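Local coordinates for 6-phosphogluconate dehydrogenase, NAD-binding (PDB 6SMT), which reduces imines with S-enantioselectivity, binding NADPH as its cofactor, at residues A226-D231 against E284-A289; V272-A277 against A289-T294; A48-D51 against L55-P58; I140-P145 against G154-L159. One frame throughout, in Å; residues are numbered along the deposited sequence. Where two conformers were deposited one is given.

In the fold
Contacts 3 and 4 both reach the sheet of the nucleotide-binding domain, their centres about 23 Å apart. Contact 4 is core, four buried apolar side chains under a crossover helix, whereas contact 3 is surface, one arginine-serine hydrogen bond onto an outermost strand. Contacts 1 and 2 belong to the helical C-terminal domain, where they share Ala289, touch each other and both meet the second subunit. Each packs a turn of the segment after helix 263-280 on a helix, 204-231 in contact 1 and 263-280 in contact 2. Contact 1 is buried and stacks charged groups; contact 2 is partly buried and rests on aliphatic carbons. Contacts 1 and 3 lie about 51 Å apart, centre to centre.

Contact 1: residues A226-D231 against E284-A289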
loop_
_atom_site.group_PDB
_atom_site.type_symbol
_atom_site.label_atom_id
_atom_site.label_comp_id
_atom_site.label_asym_id
_atom_site.label_seq_id
_atom_site.Cartn_x
_atom_site.Cartn_y
_atom_site.Cartn_z
ATOM N N ALA B 226 -13.951 1.852 1.813
ATOM C CA ALA B 226 -14.522 1.754 3.162
ATOM C C ALA B 226 -15.988 2.154 3.228
ATOM O O ALA B 226 -16.766 1.463 3.835
ATOM C CB ALA B 226 -13.719 2.584 4.111
ATOM N N GLN B 227 -16.351 3.231 2.513
ATOM C CA GLN B 227 -17.767 3.663 2.495
ATOM C C GLN B 227 -18.618 2.616 1.801
ATOM O O GLN B 227 -19.709 2.313 2.270
ATOM C CB GLN B 227 -17.856 5.046 1.893
ATOM C CG GLN B 227 -19.299 5.594 2.032
ATOM C CD GLN B 227 -19.607 5.933 3.477
ATOM O OE1 GLN B 227 -18.800 6.636 4.086
ATOM N NE2 GLN B 227 -20.677 5.354 4.061
ATOM N N ARG B 228 -18.154 2.073 0.689
ATOM C CA ARG B 228 -18.902 1.055 -0.045
ATOM C C ARG B 228 -19.066 -0.201 0.772
ATOM O O ARG B 228 -20.124 -0.821 0.725
ATOM C CB ARG B 228 -18.193 0.784 -1.372
ATOM C CG ARG B 228 -18.328 1.888 -2.401
ATOM C CD ARG B 228 -17.620 1.547 -3.681
ATOM N NE ARG B 228 -17.925 2.337 -4.881
ATOM C CZ ARG B 228 -18.931 2.055 -5.729
ATOM N NH1 ARG B 228 -19.833 1.129 -5.419
ATOM N NH2 ARG B 228 -18.998 2.720 -6.875
ATOM N N VAL B 229 -18.035 -0.586 1.468
ATOM C CA VAL B 229 -18.135 -1.769 2.356
ATOM C C VAL B 229 -19.146 -1.522 3.460
ATOM O O VAL B 229 -20.044 -2.389 3.684
ATOM C CB VAL B 229 -16.749 -2.115 2.880
ATOM C CG1 VAL B 229 -16.855 -3.122 4.002
ATOM C CG2 VAL B 229 -15.850 -2.643 1.817
ATOM N N GLU B 230 -19.137 -0.335 4.057
ATOM C CA GLU B 230 -20.137 -0.033 5.114
ATOM C C GLU B 230 -21.554 0.026 4.604
ATOM O O GLU B 230 -22.442 -0.437 5.326
ATOM C CB GLU B 230 -19.832 1.324 5.708
ATOM C CG GLU B 230 -18.975 1.099 6.891
ATOM C CD GLU B 230 -18.646 2.306 7.771
ATOM O OE1 GLU B 230 -19.000 3.483 7.396
ATOM O OE2 GLU B 230 -18.082 2.066 8.808
ATOM N N ASP B 231 -21.760 0.556 3.408
ATOM C CA ASP B 231 -23.052 0.773 2.743
ATOM C C ASP B 231 -23.492 -0.529 2.078
ATOM O O ASP B 231 -24.654 -0.606 1.679
ATOM C CB ASP B 231 -23.002 1.921 1.720
ATOM C CG ASP B 231 -22.797 3.307 2.299
ATOM O OD1 ASP B 231 -23.075 3.422 3.480
ATOM O OD2 ASP B 231 -22.461 4.254 1.536
ATOM N N GLU B 284 -17.732 -2.759 -8.366
ATOM C CA GLU B 284 -16.504 -2.079 -7.927
ATOM C C GLU B 284 -15.602 -3.063 -7.186
ATOM O O GLU B 284 -16.039 -4.008 -6.505
ATOM C CB GLU B 284 -16.938 -0.862 -7.101
ATOM C CG GLU B 284 -15.805 0.073 -6.711
ATOM C CD GLU B 284 -15.188 0.970 -7.733
ATOM O OE1 GLU B 284 -15.711 1.058 -8.806
ATOM O OE2 GLU B 284 -14.195 1.623 -7.341
ATOM N N ILE B 285 -14.305 -2.741 -7.168
ATOM C CA ILE B 285 -13.286 -3.558 -6.512
ATOM C C ILE B 285 -13.479 -3.629 -5.017
ATOM O O ILE B 285 -12.903 -4.526 -4.372
ATOM C CB ILE B 285 -11.875 -3.089 -7.043
ATOM C CG1 ILE B 285 -11.667 -1.607 -6.921
ATOM C CG2 ILE B 285 -11.646 -3.491 -8.520
ATOM C CD1 ILE B 285 -11.473 -1.205 -5.517
ATOM N N SER B 286 -14.345 -2.832 -4.383
ATOM C CA SER B 286 -14.786 -2.947 -2.989
ATOM C C SER B 286 -15.414 -4.305 -2.663
ATOM O O SER B 286 -15.382 -4.774 -1.556
ATOM C CB SER B 286 -15.740 -1.826 -2.671
ATOM O OG SER B 286 -16.812 -1.826 -3.621
ATOM N N ARG B 287 -15.928 -5.018 -3.643
ATOM C CA ARG B 287 -16.549 -6.328 -3.419
ATOM C C ARG B 287 -15.510 -7.401 -3.193
ATOM O O ARG B 287 -15.852 -8.442 -2.640
ATOM C CB ARG B 287 -17.320 -6.682 -4.688
ATOM C CG ARG B 287 -18.047 -8.004 -4.680
ATOM C CD ARG B 287 -19.206 -8.045 -3.781
ATOM N NE ARG B 287 -20.375 -7.471 -4.392
ATOM C CZ ARG B 287 -21.625 -7.512 -3.896
ATOM N NH1 ARG B 287 -21.849 -7.993 -2.674
ATOM N NH2 ARG B 287 -22.606 -6.987 -4.621
ATOM N N ILE B 288 -14.276 -7.255 -3.662
ATOM C CA ILE B 288 -13.305 -8.398 -3.747
ATOM C C ILE B 288 -13.099 -9.011 -2.367
ATOM O O ILE B 288 -12.974 -10.260 -2.252
ATOM C CB ILE B 288 -12.001 -7.950 -4.415
ATOM C CG1 ILE B 288 -12.214 -7.634 -5.902
ATOM C CG2 ILE B 288 -10.897 -9.029 -4.271
ATOM C CD1 ILE B 288 -11.070 -6.779 -6.494
ATOM N N ALA B 289 -12.860 -8.193 -1.361
ATOM C CA ALA B 289 -12.433 -8.690 -0.049
ATOM C C ALA B 289 -13.498 -9.618 0.554
ATOM O O ALA B 289 -13.117 -10.475 1.399
ATOM C CB ALA B 289 -12.134 -7.527 0.836
#
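Arg228, on the last turns of helix 204-231, reaches Glu284 and Ser286 along its whole side chain. Its CG stands anti to the carbonyl carbon (chi1 -73°) and the chain then runs extended to NE, which carries the guanidinium across the start of segment 284-289. CB of Glu284 sits 3.8 Å above the guanidinium plane, over its centre, and Glu284 CG lies 3.6 Å from Arg228 NE. The carboxylate and guanidinium planes are stacked, 7° from parallel, yet Glu284 OE1 is 4.2 Å from Arg228 NH2 and well out of the guanidinium plane, so the attraction is of charges alone. The N-H groups serve other partners: NE makes a salt bridge with Glu224, and NH1 bonds the carbonyls of Arg233 and Ser235. Closer to the helix, Arg228 CD meets Ser286 OG at 3.5 Å, while that hydroxyl is hydrogen-bonded to His234. Next along, Val229 brings CG2 to 4.0 Å from Ser286 O.

Glu284 OE1 accepts from the backbone N of Ser238 and Ala239, and Ser238 is an NADPH-binding residue. Glu284 is thus a second-shell residue of the NADPH site in the C-terminal domain, with Arg228 behind it, where helix 204-231 meets the segment after helix 263-280.

Contact 2: residues V272-A277 against A289-T294; sequences VDATVA and ASEMTT
Thr275 OG1 is hydrogen-bonded to the carbonyl O of Tyr271, one turn back in helix 263-280, and from that position it meets Glu291 of the neighbouring 3-10 turn. The torsion that allows this sets OG1 anti to the carbonyl carbon and beside the backbone N (chi1 -59°). Across the contact the oxygen touches carbon: Glu291 CG lies 3.4 Å from Thr275 OG1, and Glu291 CB lies 3.9 Å from it. The same methylene, CG of Glu291, comes within 3.7 Å of the backbone N of Thr275, so the glutamate lies against the helix surface with its aliphatic part.

Ala274 supplies the rest of the helix surface that Glu291 meets. Its CB bond points toward segment 289-294, and the methyl is 3.7 Å from Glu291 OE1 and 3.9 Å from Glu291 CG. Because the glutamate chain bends at chi2 (-66°), its carboxylate turns along the helix: Glu291 OE2 stands 4.1 Å from Ala274 O. The backbones approach most nearly at Thr275 and Glu291, their CA atoms 6.3 Å apart. Glu291 also touches Ala278, farther along the same helix, and Thr275 packs on Val241 of helix 241-257. Beyond Glu291, the backbones of Met292 and Thr294 bond to the second subunit, placing this turn beside the dimer interface.

The pairing is therefore one of van der Waals contact between the Ala274 methyl and a threonine whose hydroxyl is engaged within its own helix on one side, and the Glu291 side chain on the other. Without a positive group among the touching residues, charge probably contributes little to holding these two segments together.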
loop_
_atom_site.group_PDB
_atom_site.type_symbol
_atom_site.label_atom_id
_atom_site.label_comp_id
_atom_site.label_asym_id
_atom_site.label_seq_id
_atom_site.Cartn_x
_atom_site.Cartn_y
_atom_site.Cartn_z
ATOM N N VAL B 272 -10.114 -12.205 -6.550
ATOM C CA VAL B 272 -10.721 -11.564 -7.739
ATOM C C VAL B 272 -11.501 -12.580 -8.577
ATOM O O VAL B 272 -12.655 -12.329 -8.890
ATOM C CB VAL B 272 -9.613 -10.861 -8.538
ATOM C CG1 VAL B 272 -10.185 -10.386 -9.859
ATOM C CG2 VAL B 272 -9.023 -9.716 -7.765
ATOM N N ASP B 273 -10.889 -13.708 -8.840
ATOM C CA ASP B 273 -11.544 -14.723 -9.661
ATOM C C ASP B 273 -12.786 -15.260 -8.918
ATOM O O ASP B 273 -13.776 -15.577 -9.616
ATOM C CB ASP B 273 -10.576 -15.819 -10.015
ATOM C CG ASP B 273 -9.540 -15.462 -11.050
ATOM O OD1 ASP B 273 -9.719 -14.373 -11.694
ATOM O OD2 ASP B 273 -8.596 -16.298 -11.233
ATOM N N ALA B 274 -12.702 -15.488 -7.629
ATOM C CA ALA B 274 -13.885 -15.940 -6.903
ATOM C C ALA B 274 -15.001 -14.920 -6.963
ATOM O O ALA B 274 -16.163 -15.267 -7.046
ATOM C CB ALA B 274 -13.481 -16.245 -5.523
ATOM N N THR B 275 -14.670 -13.599 -6.978
ATOM C CA THR B 275 -15.680 -12.578 -7.052
ATOM C C THR B 275 -16.369 -12.597 -8.436
ATOM O O THR B 275 -17.579 -12.406 -8.521
ATOM C CB THR B 275 -15.008 -11.217 -6.798
ATOM O OG1 THR B 275 -14.390 -11.219 -5.504
ATOM C CG2 THR B 275 -15.989 -10.073 -6.791
ATOM N N VAL B 276 -15.607 -12.779 -9.494
ATOM C CA VAL B 276 -16.156 -12.946 -10.860
ATOM C C VAL B 276 -17.080 -14.167 -10.834
ATOM O O VAL B 276 -18.228 -14.069 -11.361
ATOM C CB VAL B 276 -15.037 -13.092 -11.886
ATOM C CG1 VAL B 276 -15.594 -13.467 -13.271
ATOM C CG2 VAL B 276 -14.258 -11.793 -11.954
ATOM N N ALA B 277 -16.584 -15.265 -10.294
ATOM C CA ALA B 277 -17.359 -16.541 -10.342
ATOM C C ALA B 277 -18.648 -16.385 -9.555
ATOM O O ALA B 277 -19.665 -17.106 -9.932
ATOM C CB ALA B 277 -16.498 -17.656 -9.877
ATOM N N ALA B 289 -12.860 -8.193 -1.361
ATOM C CA ALA B 289 -12.433 -8.690 -0.049
ATOM C C ALA B 289 -13.498 -9.618 0.554
ATOM O O ALA B 289 -13.117 -10.475 1.399
ATOM C CB ALA B 289 -12.134 -7.527 0.836
ATOM N N SER B 290 -14.770 -9.512 0.178
ATOM C CA SER B 290 -15.741 -10.501 0.684
ATOM C C SER B 290 -15.225 -11.924 0.479
ATOM O O SER B 290 -15.475 -12.762 1.383
ATOM C CB SER B 290 -17.058 -10.336 -0.005
ATOM O OG SER B 290 -17.569 -9.048 0.329
ATOM N N GLU B 291 -14.644 -12.245 -0.673
ATOM C CA GLU B 291 -14.181 -13.579 -1.053
ATOM C C GLU B 291 -12.969 -14.019 -0.248
ATOM O O GLU B 291 -12.507 -15.145 -0.422
ATOM C CB GLU B 291 -13.955 -13.728 -2.549
ATOM C CG GLU B 291 -15.283 -13.605 -3.280
ATOM C CD GLU B 291 -16.267 -14.753 -2.988
ATOM O OE1 GLU B 291 -15.810 -15.888 -2.677
ATOM O OE2 GLU B 291 -17.461 -14.525 -3.211
ATOM N N MET B 292 -12.489 -13.217 0.693
ATOM C CA MET B 292 -11.390 -13.611 1.585
ATOM C C MET B 292 -11.959 -14.441 2.735
ATOM O O MET B 292 -11.092 -14.998 3.416
ATOM C CB MET B 292 -10.667 -12.370 2.097
ATOM C CG MET B 292 -10.005 -11.569 0.946
ATOM S SD MET B 292 -9.229 -10.071 1.652
ATOM C CE MET B 292 -8.622 -9.274 0.173
ATOM N N THR B 293 -13.251 -14.473 2.953
ATOM C CA THR B 293 -13.781 -15.304 4.085
ATOM C C THR B 293 -13.389 -16.756 3.877
ATOM O O THR B 293 -13.367 -17.253 2.702
ATOM C CB THR B 293 -15.282 -15.063 4.208
ATOM O OG1 THR B 293 -15.643 -15.674 5.453
ATOM C CG2 THR B 293 -16.052 -15.670 3.060
ATOM N N THR B 294 -13.140 -17.453 4.990
ATOM C CA THR B 294 -13.056 -18.952 4.999
ATOM C C THR B 294 -14.257 -19.549 5.755
ATOM O O THR B 294 -14.228 -20.816 5.964
ATOM C CB THR B 294 -11.734 -19.422 5.606
ATOM O OG1 THR B 294 -11.794 -19.035 6.970
ATOM C CG2 THR B 294 -10.540 -18.821 4.852
#

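Contact 3: residues A48-D51 against L55-P58; sequences ALRD and LSAP
Arg50 NH1 donates a hydrogen bond of 2.9 Å to Ser56 OG, and the N-H...O angle of 158° makes it fairly straight. The hydroxyl oxygen lies only 14° out of the guanidinium plane, which means the serine is met at the edge of the group. Ser56 CB is also at that edge, in plane, 3.6 Å from Arg50 NH1. A second touch comes from the aliphatic chain, with Arg50 CD 3.3 Å from Ser56 OG.

NH1 lies on the same side of the NE-CZ bond as CD, which lets both meet one oxygen, and the bend at chi3 (-68°) turns the group toward the strand. On the strand side, the CB bond of Ser56 points toward the helix, and its torsion turns OG toward NH1.

Farther out, Glu43 forms a salt bridge with the same NH1, while Gln47, one turn back in the helix, accepts from NH2. These two partners help fix the rotation of the guanidinium. Strand 55-56 is itself held by backbone bonds from Leu55 and Ala57 to strand 35-39. At the surface, the contact joins helix and second strand of the beta-alpha-beta unit 35-39, 47-51, 55-56, at the outer end of a Rossmann-type NADPH-binding sheet.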
loop_
_atom_site.group_PDB
_atom_site.type_symbol
_atom_site.label_atom_id
_atom_site.label_comp_id
_atom_site.label_asym_id
_atom_site.label_seq_id
_atom_site.Cartn_x
_atom_site.Cartn_y
_atom_site.Cartn_z
ATOM N N ALA B 48 24.917 4.968 25.087
ATOM C CA ALA B 48 24.720 6.233 24.370
ATOM C C ALA B 48 23.580 7.017 25.066
ATOM O O ALA B 48 23.632 8.245 25.086
ATOM C CB ALA B 48 24.377 5.965 22.929
ATOM N N LEU B 49 22.591 6.361 25.629
ATOM C CA LEU B 49 21.537 7.086 26.348
ATOM C C LEU B 49 22.036 7.636 27.688
ATOM O O LEU B 49 21.542 8.694 28.088
ATOM C CB LEU B 49 20.346 6.138 26.563
ATOM C CG LEU B 49 19.682 5.797 25.221
ATOM C CD1 LEU B 49 18.688 4.656 25.368
ATOM C CD2 LEU B 49 18.954 6.994 24.662
ATOM N N ARG B 50 22.918 6.925 28.353
ATOM C CA ARG B 50 23.521 7.479 29.614
ATOM C C ARG B 50 24.247 8.790 29.307
ATOM O O ARG B 50 24.080 9.769 30.037
ATOM C CB ARG B 50 24.492 6.471 30.252
ATOM C CG ARG B 50 23.787 5.327 30.966
ATOM C CD ARG B 50 24.587 4.717 32.144
ATOM N NE ARG B 50 25.704 4.074 31.491
ATOM C CZ ARG B 50 25.769 2.794 31.118
ATOM N NH1 ARG B 50 24.826 1.915 31.418
ATOM N NH2 ARG B 50 26.850 2.383 30.481
ATOM N N ASP B 51 24.953 8.860 28.193
ATOM C CA ASP B 51 25.611 10.113 27.768
ATOM C C ASP B 51 24.634 11.247 27.515
ATOM O O ASP B 51 24.995 12.424 27.715
ATOM C CB ASP B 51 26.450 9.877 26.550
ATOM C CG ASP B 51 27.617 8.899 26.752
ATOM O OD1 ASP B 51 27.979 8.493 27.960
ATOM O OD2 ASP B 51 28.139 8.536 25.688
ATOM N N LEU B 55 19.591 7.537 33.265
ATOM C CA LEU B 55 20.069 6.622 34.307
ATOM C C LEU B 55 19.940 5.206 33.815
ATOM O O LEU B 55 18.992 4.918 33.080
ATOM C CB LEU B 55 19.202 6.782 35.562
ATOM C CG LEU B 55 19.115 8.203 36.093
ATOM C CD1 LEU B 55 18.052 8.357 37.194
ATOM C CD2 LEU B 55 20.483 8.552 36.660
ATOM N N SER B 56 20.831 4.294 34.152
ATOM C CA SER B 56 20.561 2.881 33.797
ATOM C C SER B 56 20.408 2.072 35.065
ATOM O O SER B 56 20.767 2.546 36.156
ATOM C CB SER B 56 21.492 2.268 32.816
ATOM O OG SER B 56 22.755 2.212 33.376
ATOM N N ALA B 57 19.677 0.999 34.948
ATOM C CA ALA B 57 19.387 0.118 36.089
ATOM C C ALA B 57 19.841 -1.262 35.667
ATOM O O ALA B 57 19.755 -1.708 34.532
ATOM C CB ALA B 57 17.900 0.099 36.450
ATOM N N PRO B 58 20.338 -2.070 36.624
ATOM C CA PRO B 58 20.879 -3.362 36.212
ATOM C C PRO B 58 19.877 -4.494 35.960
ATOM O O PRO B 58 20.211 -5.398 35.324
ATOM C CB PRO B 58 21.789 -3.612 37.435
ATOM C CG PRO B 58 21.001 -3.036 38.590
ATOM C CD PRO B 58 20.500 -1.699 38.045
#

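Contact 4: residues I140-P145 against G154-L159; sequences ILFAGP and GVLDTL
Ile140 and Phe142, on one face of strand 139-143, meet Leu156 on helix 146-156 and Leu159 three residues further along. Strand, helix and the following strand 161-164 make a beta-alpha-beta crossover in the nucleotide-binding domain, and this contact lies beneath its helix.

The interactions across it are apolar. Ile140 CD1 rests 3.8 Å from Leu159 CB and 4.0 Å from Leu159 CD1, touching the leucine at both its base and one branch. The CG1 branch of Ile140 stands beside the backbone N (chi1 -49°), carrying CD1 to that position. In the second pair the side chains come from opposite directions, and Leu156 CD1 approaches the Phe142 ring obliquely, 3.8 Å from CE2 and 4.0 Å from CZ. All four of these side chains are buried. Leu162 of strand 161-164 touches both Phe142 and Leu156, the Phe142 ring also meets that of Phe149, and Leu159 continues the core onto Leu25, Ala28 and Leu29 of helix 20-31.

Backbone bonds place the strand: Ile140 and Phe142 pair with strand 161-164, while Leu141 bonds to Ala125 on strand 120-126. Polar bonds within segment 154-159 shape the turn that presents the leucines. Leu159 N reaches Leu156 O at 2.9 Å, a three-residue step that brings both side chains toward the strand. The carbonyl of Val155 is gripped twice by Thr158, through the backbone N at 3.2 Å and through OG1 at 2.9 Å, with the hydroxyl oxygen almost in line with the carbonyl bond at a C=O...OG1 angle of 169°.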
loop_
_atom_site.group_PDB
_atom_site.type_symbol
_atom_site.label_atom_id
_atom_site.label_comp_id
_atom_site.label_asym_id
_atom_site.label_seq_id
_atom_site.Cartn_x
_atom_site.Cartn_y
_atom_site.Cartn_z
ATOM N N ILE B 140 0.537 7.044 18.398
ATOM C CA ILE B 140 0.542 5.911 19.349
ATOM C C ILE B 140 -0.899 5.741 19.791
ATOM O O ILE B 140 -1.584 6.711 20.209
ATOM C CB ILE B 140 1.528 6.105 20.506
ATOM C CG1 ILE B 140 2.914 6.513 20.018
ATOM C CG2 ILE B 140 1.560 4.798 21.300
ATOM C CD1 ILE B 140 3.877 6.781 21.139
ATOM N N LEU B 141 -1.387 4.507 19.723
ATOM C CA LEU B 141 -2.748 4.139 20.167
ATOM C C LEU B 141 -2.658 3.497 21.545
ATOM O O LEU B 141 -1.683 2.734 21.828
ATOM C CB LEU B 141 -3.377 3.124 19.198
ATOM C CG LEU B 141 -3.239 3.463 17.754
ATOM C CD1 LEU B 141 -3.970 2.407 16.937
ATOM C CD2 LEU B 141 -3.802 4.795 17.447
ATOM N N PHE B 142 -3.682 3.686 22.381
ATOM C CA PHE B 142 -3.659 3.146 23.749
ATOM C C PHE B 142 -5.015 2.592 24.066
ATOM O O PHE B 142 -6.040 3.056 23.625
ATOM C CB PHE B 142 -3.365 4.250 24.786
ATOM C CG PHE B 142 -1.996 4.862 24.653
ATOM C CD1 PHE B 142 -1.805 5.898 23.764
ATOM C CD2 PHE B 142 -0.931 4.420 25.394
ATOM C CE1 PHE B 142 -0.555 6.437 23.557
ATOM C CE2 PHE B 142 0.327 5.006 25.224
ATOM C CZ PHE B 142 0.486 6.017 24.331
ATOM N N ALA B 143 -4.990 1.588 24.946
ATOM C CA ALA B 143 -6.210 0.921 25.452
ATOM C C ALA B 143 -6.036 0.535 26.924
ATOM O O ALA B 143 -4.938 0.196 27.368
ATOM C CB ALA B 143 -6.577 -0.295 24.628
ATOM N N GLY B 144 -7.144 0.595 27.653
ATOM C CA GLY B 144 -7.173 0.335 29.091
ATOM C C GLY B 144 -7.931 1.441 29.796
ATOM O O GLY B 144 -8.629 2.218 29.139
ATOM N N PRO B 145 -7.839 1.499 31.123
ATOM C CA PRO B 145 -8.698 2.475 31.817
ATOM C C PRO B 145 -8.480 3.907 31.368
ATOM O O PRO B 145 -7.360 4.363 31.361
ATOM C CB PRO B 145 -8.250 2.253 33.255
ATOM C CG PRO B 145 -7.844 0.827 33.301
ATOM C CD PRO B 145 -7.134 0.569 31.978
ATOM N N GLY B 154 0.216 13.487 29.856
ATOM C CA GLY B 154 1.138 14.641 29.820
ATOM C C GLY B 154 2.574 14.211 29.550
ATOM O O GLY B 154 3.264 14.853 28.750
ATOM N N VAL B 155 3.039 13.132 30.132
ATOM C CA VAL B 155 4.342 12.513 29.777
ATOM C C VAL B 155 4.238 11.957 28.365
ATOM O O VAL B 155 5.123 12.154 27.522
ATOM C CB VAL B 155 4.739 11.477 30.818
ATOM C CG1 VAL B 155 5.813 10.539 30.328
ATOM C CG2 VAL B 155 5.127 12.227 32.075
ATOM N N LEU B 156 3.190 11.194 28.080
ATOM C CA LEU B 156 3.143 10.439 26.803
ATOM C C LEU B 156 3.089 11.442 25.639
ATOM O O LEU B 156 3.479 11.083 24.532
ATOM C CB LEU B 156 1.918 9.521 26.840
ATOM C CG LEU B 156 1.997 8.317 27.801
ATOM C CD1 LEU B 156 0.682 7.646 27.965
ATOM C CD2 LEU B 156 3.069 7.330 27.436
ATOM N N ASP B 157 2.436 12.588 25.802
ATOM C CA ASP B 157 2.261 13.539 24.674
ATOM C C ASP B 157 3.591 14.007 24.105
ATOM O O ASP B 157 3.578 14.409 22.950
ATOM C CB ASP B 157 1.571 14.812 25.165
ATOM C CG ASP B 157 0.060 14.785 25.171
ATOM O OD1 ASP B 157 -0.520 14.025 24.347
ATOM O OD2 ASP B 157 -0.536 15.497 26.024
ATOM N N THR B 158 4.709 13.835 24.837
ATOM C CA THR B 158 6.019 14.198 24.300
ATOM C C THR B 158 6.432 13.189 23.210
ATOM O O THR B 158 7.318 13.516 22.436
ATOM C CB THR B 158 7.095 14.265 25.398
ATOM O OG1 THR B 158 7.378 12.993 25.944
ATOM C CG2 THR B 158 6.680 15.086 26.589
ATOM N N LEU B 159 5.767 12.037 23.096
ATOM C CA LEU B 159 6.239 11.032 22.105
ATOM C C LEU B 159 5.580 11.233 20.748
ATOM O O LEU B 159 6.135 10.796 19.716
ATOM C CB LEU B 159 5.868 9.659 22.639
ATOM C CG LEU B 159 6.486 9.236 23.964
ATOM C CD1 LEU B 159 5.885 7.941 24.401
ATOM C CD2 LEU B 159 8.024 9.270 23.781
#